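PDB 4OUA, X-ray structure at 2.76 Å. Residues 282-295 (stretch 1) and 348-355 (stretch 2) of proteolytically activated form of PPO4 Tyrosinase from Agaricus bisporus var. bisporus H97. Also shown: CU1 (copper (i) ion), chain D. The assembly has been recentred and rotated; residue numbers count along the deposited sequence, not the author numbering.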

# COMPACT_ATOMS: atom_id res chain seq x y z
N HIS A 282 -0.76 -1.87 -2.37
CA HIS A 282 0.32 -0.96 -2.75
C HIS A 282 1.68 -1.41 -2.22
O HIS A 282 2.71 -0.86 -2.60
CB HIS A 282 -0.01 0.45 -2.27
CG HIS A 282 -0.99 1.16 -3.14
ND1 HIS A 282 -0.61 2.04 -4.14
CD2 HIS A 282 -2.34 1.11 -3.19
CE1 HIS A 282 -1.68 2.51 -4.75
NE2 HIS A 282 -2.75 1.96 -4.20
N SER A 283 1.69 -2.44 -1.31
CA SER A 283 2.94 -3.08 -0.94
C SER A 283 3.42 -3.93 -2.11
O SER A 283 4.62 -4.05 -2.36
CB SER A 283 2.78 -3.94 0.31
OG SER A 283 3.95 -4.70 0.56
N ASN A 284 2.46 -4.51 -2.82
CA ASN A 284 2.74 -5.32 -3.99
C ASN A 284 3.00 -4.45 -5.21
O ASN A 284 3.79 -4.80 -6.08
CB ASN A 284 1.59 -6.29 -4.26
CG ASN A 284 1.87 -7.22 -5.43
OD1 ASN A 284 2.72 -8.10 -5.34
ND2 ASN A 284 1.14 -7.03 -6.52
N VAL A 285 2.31 -3.31 -5.26
CA VAL A 285 2.56 -2.33 -6.31
C VAL A 285 3.99 -1.83 -6.21
O VAL A 285 4.64 -1.56 -7.22
CB VAL A 285 1.59 -1.13 -6.21
CG1 VAL A 285 2.05 0.00 -7.12
CG2 VAL A 285 0.18 -1.57 -6.54
N ASP A 286 4.48 -1.72 -4.98
CA ASP A 286 5.85 -1.30 -4.74
C ASP A 286 6.83 -2.40 -5.12
O ASP A 286 7.95 -2.13 -5.55
CB ASP A 286 6.04 -0.89 -3.28
CG ASP A 286 7.39 -0.25 -3.03
OD1 ASP A 286 7.51 0.98 -3.20
OD2 ASP A 286 8.34 -0.98 -2.65
N ARG A 287 6.40 -3.65 -4.96
CA ARG A 287 7.23 -4.80 -5.32
C ARG A 287 7.42 -4.85 -6.83
O ARG A 287 8.47 -5.25 -7.32
CB ARG A 287 6.61 -6.10 -4.82
CG ARG A 287 7.50 -7.31 -5.00
CD ARG A 287 6.87 -8.57 -4.42
NE ARG A 287 5.79 -9.07 -5.27
CZ ARG A 287 5.92 -10.10 -6.10
NH1 ARG A 287 7.07 -10.74 -6.19
NH2 ARG A 287 4.89 -10.48 -6.84
N HIS A 288 6.38 -4.46 -7.56
CA HIS A 288 6.45 -4.38 -9.01
C HIS A 288 7.52 -3.38 -9.43
O HIS A 288 8.30 -3.63 -10.35
CB HIS A 288 5.09 -3.98 -9.60
CG HIS A 288 4.06 -5.06 -9.50
ND1 HIS A 288 2.72 -4.84 -9.78
CD2 HIS A 288 4.16 -6.37 -9.18
CE1 HIS A 288 2.05 -5.97 -9.62
NE2 HIS A 288 2.90 -6.91 -9.26
N LEU A 289 7.55 -2.25 -8.73
CA LEU A 289 8.55 -1.22 -8.99
C LEU A 289 9.95 -1.76 -8.75
O LEU A 289 10.87 -1.47 -9.52
CB LEU A 289 8.29 0.00 -8.11
CG LEU A 289 9.19 1.21 -8.34
CD1 LEU A 289 9.10 1.67 -9.79
CD2 LEU A 289 8.82 2.34 -7.40
N SER A 290 10.12 -2.54 -7.69
CA SER A 290 11.41 -3.15 -7.38
C SER A 290 11.81 -4.15 -8.46
O SER A 290 12.97 -4.19 -8.87
CB SER A 290 11.37 -3.84 -6.01
OG SER A 290 11.22 -2.90 -4.96
N LEU A 291 10.86 -4.95 -8.91
CA LEU A 291 11.10 -5.94 -9.95
C LEU A 291 11.42 -5.27 -11.28
O LEU A 291 12.34 -5.67 -11.99
CB LEU A 291 9.90 -6.87 -10.11
CG LEU A 291 9.67 -7.90 -9.01
CD1 LEU A 291 8.46 -8.77 -9.34
CD2 LEU A 291 10.90 -8.75 -8.80
N TRP A 292 10.65 -4.23 -11.60
CA TRP A 292 10.85 -3.47 -12.83
C TRP A 292 12.23 -2.81 -12.84
O TRP A 292 12.88 -2.75 -13.88
CB TRP A 292 9.75 -2.42 -12.99
CG TRP A 292 9.97 -1.48 -14.12
CD1 TRP A 292 9.58 -1.65 -15.42
CD2 TRP A 292 10.64 -0.21 -14.07
NE1 TRP A 292 9.96 -0.56 -16.17
CE2 TRP A 292 10.61 0.33 -15.37
CE3 TRP A 292 11.25 0.51 -13.04
CZ2 TRP A 292 11.17 1.57 -15.67
CZ3 TRP A 292 11.81 1.74 -13.34
CH2 TRP A 292 11.77 2.26 -14.64
N GLN A 293 12.66 -2.33 -11.68
CA GLN A 293 13.99 -1.73 -11.55
C GLN A 293 15.08 -2.73 -11.91
O GLN A 293 16.13 -2.36 -12.44
CB GLN A 293 14.21 -1.21 -10.12
CG GLN A 293 13.38 0.01 -9.75
CD GLN A 293 13.57 0.41 -8.31
OE1 GLN A 293 12.60 0.58 -7.56
NE2 GLN A 293 14.82 0.57 -7.89
N ALA A 294 14.84 -4.00 -11.61
CA ALA A 294 15.81 -5.05 -11.90
C ALA A 294 15.96 -5.25 -13.40
O ALA A 294 17.04 -5.56 -13.89
CB ALA A 294 15.39 -6.35 -11.23
N LEU A 295 14.86 -5.07 -14.14
CA LEU A 295 14.88 -5.24 -15.59
C LEU A 295 15.37 -3.98 -16.29
O LEU A 295 16.07 -4.05 -17.30
CB LEU A 295 13.49 -5.62 -16.10
CG LEU A 295 12.90 -6.94 -15.61
CD1 LEU A 295 11.56 -7.20 -16.27
CD2 LEU A 295 13.86 -8.09 -15.88
N ASN A 348 14.78 0.41 5.05
CA ASN A 348 14.91 -0.84 5.79
C ASN A 348 13.95 -1.94 5.36
O ASN A 348 13.41 -2.66 6.20
CB ASN A 348 14.73 -0.57 7.29
CG ASN A 348 16.06 -0.44 8.02
OD1 ASN A 348 17.12 -0.40 7.39
ND2 ASN A 348 16.00 -0.38 9.34
N TYR A 349 13.73 -2.07 4.06
CA TYR A 349 12.89 -3.15 3.56
C TYR A 349 13.36 -3.66 2.21
O TYR A 349 14.22 -3.07 1.56
CB TYR A 349 11.43 -2.69 3.47
CG TYR A 349 11.09 -1.83 2.28
CD1 TYR A 349 10.61 -2.38 1.11
CD2 TYR A 349 11.25 -0.45 2.33
CE1 TYR A 349 10.29 -1.60 0.01
CE2 TYR A 349 10.94 0.35 1.25
CZ TYR A 349 10.46 -0.23 0.09
OH TYR A 349 10.15 0.55 -0.99
N SER A 350 12.78 -4.79 1.79
CA SER A 350 13.10 -5.41 0.51
C SER A 350 12.12 -6.54 0.24
O SER A 350 11.20 -6.77 1.03
CB SER A 350 14.54 -5.93 0.51
OG SER A 350 14.84 -6.57 -0.72
N TYR A 351 12.31 -7.23 -0.88
CA TYR A 351 11.40 -8.31 -1.24
C TYR A 351 12.14 -9.62 -1.44
O TYR A 351 13.29 -9.63 -1.89
CB TYR A 351 10.62 -7.94 -2.51
CG TYR A 351 9.81 -6.68 -2.35
CD1 TYR A 351 8.53 -6.71 -1.82
CD2 TYR A 351 10.34 -5.44 -2.71
CE1 TYR A 351 7.79 -5.55 -1.66
CE2 TYR A 351 9.61 -4.28 -2.55
CZ TYR A 351 8.34 -4.34 -2.03
OH TYR A 351 7.60 -3.19 -1.87
N PRO A 352 11.49 -10.74 -1.09
CA PRO A 352 12.09 -12.08 -1.13
C PRO A 352 12.43 -12.54 -2.54
O PRO A 352 13.11 -13.56 -2.70
CB PRO A 352 10.99 -12.97 -0.52
CG PRO A 352 9.73 -12.21 -0.72
CD PRO A 352 10.10 -10.77 -0.61
N ASP A 353 11.98 -11.80 -3.55
CA ASP A 353 12.27 -12.13 -4.94
C ASP A 353 13.76 -12.00 -5.24
O ASP A 353 14.25 -12.56 -6.22
CB ASP A 353 11.48 -11.22 -5.88
CG ASP A 353 9.99 -11.21 -5.56
OD1 ASP A 353 9.58 -10.40 -4.70
OD2 ASP A 353 9.24 -12.00 -6.16
N PHE A 354 14.48 -11.26 -4.39
CA PHE A 354 15.88 -10.96 -4.63
C PHE A 354 16.84 -11.74 -3.73
O PHE A 354 18.05 -11.54 -3.78
CB PHE A 354 16.14 -9.46 -4.45
CG PHE A 354 15.30 -8.59 -5.34
CD1 PHE A 354 15.67 -8.37 -6.65
CD2 PHE A 354 14.15 -7.99 -4.86
CE1 PHE A 354 14.91 -7.57 -7.47
CE2 PHE A 354 13.38 -7.18 -5.67
CZ PHE A 354 13.76 -6.97 -6.98
N ASP A 355 16.29 -12.64 -2.90
CA ASP A 355 17.08 -13.31 -1.87
C ASP A 355 18.24 -14.13 -2.43
O ASP A 355 19.34 -14.12 -1.86
CB ASP A 355 16.18 -14.22 -1.02
CG ASP A 355 15.34 -13.44 -0.02
OD1 ASP A 355 15.69 -12.27 0.28
OD2 ASP A 355 14.33 -13.99 0.47
CU CU1 D . -4.14 2.77 -5.33
O HOH W 1 -4.34 5.03 -5.43

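The contact between these two stretches is a side-chain-mediated docking of an irregular segment against a helix, in which buried polar groups are paired off and a small apolar patch closes one end. It illustrates a general principle: where no backbone hydrogen bonds join two segments, aromatic and charged side chains can do the fastening. Stretch 1 is helical throughout, whereas stretch 2 passes from a short strand at Tyr349 and Ser350 into a 3-10 segment beginning at Pro352. The CA atoms of Arg287 and Tyr351 lie 6.8 Å apart, and the two stretches together bury 446 Å², both sides summed.

Asp286 is the polar hub. Asp286 OD2 accepts hydrogen bonds from two phenols, Tyr349 OH at 2.9 Å and Tyr351 OH at a very short 2.5 Å, so one carboxylate oxygen holds two alternate residues, Tyr349 in the strand and Tyr351 just beyond it, both with CA-to-CB directed toward the helix; Ser350, between them, points away. A buried carboxylate needs such donors to offset the cost of losing solvent.

Arg287 serves Tyr351 differently. Its aliphatic portion lies over one face of the ring, with Arg287 CB 3.7 Å from the Tyr351 ring centroid in a CH-pi contact, while the guanidinium reaches on to Asp353. There Arg287 NH1 forms a salt bridge, 2.5 Å from OD2 of Asp353, and donates a nearly straight hydrogen bond to Asp353 OD1 at 2.9 Å. Within the helix, NE of Arg287 donates to OD1 of Asn284 at 3.2 Å, which helps to fix the guanidinium in place.

Further along the helix the chemistry turns apolar. Phe354 CZ meets Leu291 CD2 at 3.8 Å, and Phe354 CE1 lies 4.0 Å from Ala294 CB, which sits at the ring edge. The small alanine side chain and the longer leucine thus both reach the same ring.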